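Long-range contact in N-terminal cyanobactin protease (Planktothrix agardhii NIES-596, PDB 4H6W), which probably acts as a subtilisin-like serine endopeptidase in prenylagaramide maturation, this chain being the N-terminal protease part of a longer protein: residues S260-N265 with K279-D284. Residues are numbered along the deposited sequence; the frame is centred on the assembly and turned at random.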
loop_
_atom_site.group_PDB
_atom_site.type_symbol
_atom_site.label_atom_id
_atom_site.label_comp_id
_atom_site.label_asym_id
_atom_site.label_seq_id
_atom_site.Cartn_x
_atom_site.Cartn_y
_atom_site.Cartn_z
ATOM N N SER A 260 -13.616 1.809 8.848
ATOM C CA SER A 260 -14.584 1.592 7.790
ATOM C C SER A 260 -14.503 0.193 7.150
ATOM O O SER A 260 -15.304 -0.119 6.264
ATOM C CB SER A 260 -14.388 2.642 6.716
ATOM O OG SER A 260 -13.171 2.420 6.001
ATOM N N ALA A 261 -13.554 -0.649 7.564
ATOM C CA ALA A 261 -13.454 -1.981 6.957
ATOM C C ALA A 261 -14.727 -2.821 7.219
ATOM O O ALA A 261 -15.195 -2.877 8.349
ATOM C CB ALA A 261 -12.214 -2.700 7.457
ATOM N N THR A 262 -15.297 -3.449 6.188
ATOM C CA THR A 262 -16.507 -4.251 6.392
ATOM C C THR A 262 -16.162 -5.692 6.734
ATOM O O THR A 262 -15.509 -6.374 5.940
ATOM C CB THR A 262 -17.515 -4.214 5.204
ATOM O OG1 THR A 262 -16.963 -4.870 4.068
ATOM C CG2 THR A 262 -17.863 -2.814 4.810
ATOM N N PRO A 263 -16.596 -6.163 7.923
ATOM C CA PRO A 263 -16.336 -7.536 8.379
ATOM C C PRO A 263 -16.884 -8.578 7.415
ATOM O O PRO A 263 -17.855 -8.312 6.709
ATOM C CB PRO A 263 -17.096 -7.615 9.707
ATOM C CG PRO A 263 -17.147 -6.202 10.190
ATOM C CD PRO A 263 -17.318 -5.377 8.947
ATOM N N CYS A 264 -16.251 -9.746 7.382
ATOM C CA CYS A 264 -16.734 -10.869 6.581
ATOM C C CYS A 264 -17.801 -11.672 7.334
ATOM O O CYS A 264 -17.624 -11.989 8.517
ATOM C CB CYS A 264 -15.580 -11.804 6.210
ATOM S SG CYS A 264 -14.256 -11.087 5.205
ATOM N N ASN A 265 -18.894 -11.996 6.640
ATOM C CA ASN A 265 -19.926 -12.911 7.151
ATOM C C ASN A 265 -19.580 -14.375 6.813
ATOM O O ASN A 265 -18.657 -14.606 6.025
ATOM C CB ASN A 265 -21.314 -12.510 6.627
ATOM C CG ASN A 265 -21.299 -12.098 5.166
ATOM O OD1 ASN A 265 -20.776 -12.808 4.307
ATOM N ND2 ASN A 265 -21.886 -10.942 4.878
ATOM N N LYS A 279 -12.735 -5.821 5.165
ATOM C CA LYS A 279 -12.528 -5.486 3.754
ATOM C C LYS A 279 -12.489 -3.994 3.513
ATOM O O LYS A 279 -13.299 -3.253 4.070
ATOM C CB LYS A 279 -13.634 -6.086 2.888
ATOM C CG LYS A 279 -13.731 -7.602 2.949
ATOM C CD LYS A 279 -14.798 -8.133 2.005
ATOM C CE LYS A 279 -16.136 -8.319 2.693
ATOM N NZ LYS A 279 -17.064 -9.055 1.789
ATOM N N LEU A 280 -11.550 -3.567 2.670
ATOM C CA LEU A 280 -11.463 -2.181 2.226
ATOM C C LEU A 280 -12.815 -1.658 1.757
ATOM O O LEU A 280 -13.472 -2.285 0.918
ATOM C CB LEU A 280 -10.450 -2.055 1.088
ATOM C CG LEU A 280 -10.429 -0.741 0.304
ATOM C CD1 LEU A 280 -9.846 0.390 1.142
ATOM C CD2 LEU A 280 -9.641 -0.937 -0.986
ATOM N N ASN A 281 -13.217 -0.513 2.302
ATOM C CA ASN A 281 -14.526 0.066 2.027
ATOM C C ASN A 281 -14.379 1.561 1.875
ATOM O O ASN A 281 -14.435 2.307 2.857
ATOM C CB ASN A 281 -15.513 -0.274 3.154
ATOM C CG ASN A 281 -16.945 0.165 2.858
ATOM O OD1 ASN A 281 -17.205 1.179 2.193
ATOM N ND2 ASN A 281 -17.889 -0.602 3.365
ATOM N N ILE A 282 -14.204 1.985 0.629
ATOM C CA ILE A 282 -13.854 3.368 0.301
ATOM C C ILE A 282 -14.919 4.382 0.746
ATOM O O ILE A 282 -14.590 5.414 1.365
ATOM C CB ILE A 282 -13.560 3.521 -1.211
ATOM C CG1 ILE A 282 -12.386 2.614 -1.632
ATOM C CG2 ILE A 282 -13.304 4.981 -1.578
ATOM C CD1 ILE A 282 -12.010 2.740 -3.101
ATOM N N LEU A 283 -16.183 4.086 0.440
ATOM C CA LEU A 283 -17.288 5.024 0.711
ATOM C C LEU A 283 -17.412 5.320 2.197
ATOM O O LEU A 283 -17.517 6.478 2.606
ATOM C CB LEU A 283 -18.609 4.502 0.147
ATOM C CG LEU A 283 -18.648 4.548 -1.377
ATOM C CD1 LEU A 283 -19.988 4.059 -1.916
ATOM C CD2 LEU A 283 -18.338 5.964 -1.859
ATOM N N ASP A 284 -17.360 4.257 2.990
ATOM C CA ASP A 284 -17.378 4.367 4.435
ATOM C C ASP A 284 -16.102 5.012 5.000
ATOM O O ASP A 284 -16.185 5.783 5.960
ATOM C CB ASP A 284 -17.660 3.002 5.047
ATOM C CG ASP A 284 -19.063 2.488 4.716
ATOM O OD1 ASP A 284 -19.890 3.261 4.175
ATOM O OD2 ASP A 284 -19.354 1.306 4.999
HETATM O O HOH W 1 -11.968 0.445 4.528
HETATM O O HOH W 2 -16.442 -3.183 1.721
#
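A single antiparallel beta bridge between T262 and K279 joins the loop that leaves helix 250-259 to the approach of helix 282-289, near the C-terminal end of the modelled chain, in a subtilisin-like protease domain and away from the predicted catalytic triad. Two backbone bonds define the hydrogen-bonded pair: T262 N to K279 O at 2.9 Å (N-H...O angle 150°), and K279 N to T262 O at 2.9 Å (164°). T262 N lies in the plane of the K279 carbonyl, on a lone pair, whereas K279 N sits above the plane of the T262 carbonyl. K279 O also takes a CA-H...O contact from A261 CA at 3.2 Å. K279 CB and CE pack against T262 OG1, and K279 CG faces C264 SG, which is disulfide-bonded to C275 within the connection between the segments. N281 is the N-cap of helix 282-289. Its CG stands anti to the backbone N (chi1 -173°), on the side of D284, and OD1 accepts D284 N at 3.2 Å, while CB lies 3.1 Å from S260 O. An alanine here would probably leave D284 N without its cap and loosen the start of the helix. On the first turn of that helix, D284 CB packs on S260 CB at 3.7 Å, and S260 OG hydrogen-bonds A256 O of helix 250-259. One water accepts from N281 N and donates to S260 OG, bridging the segments at 2.7 Å from each atom.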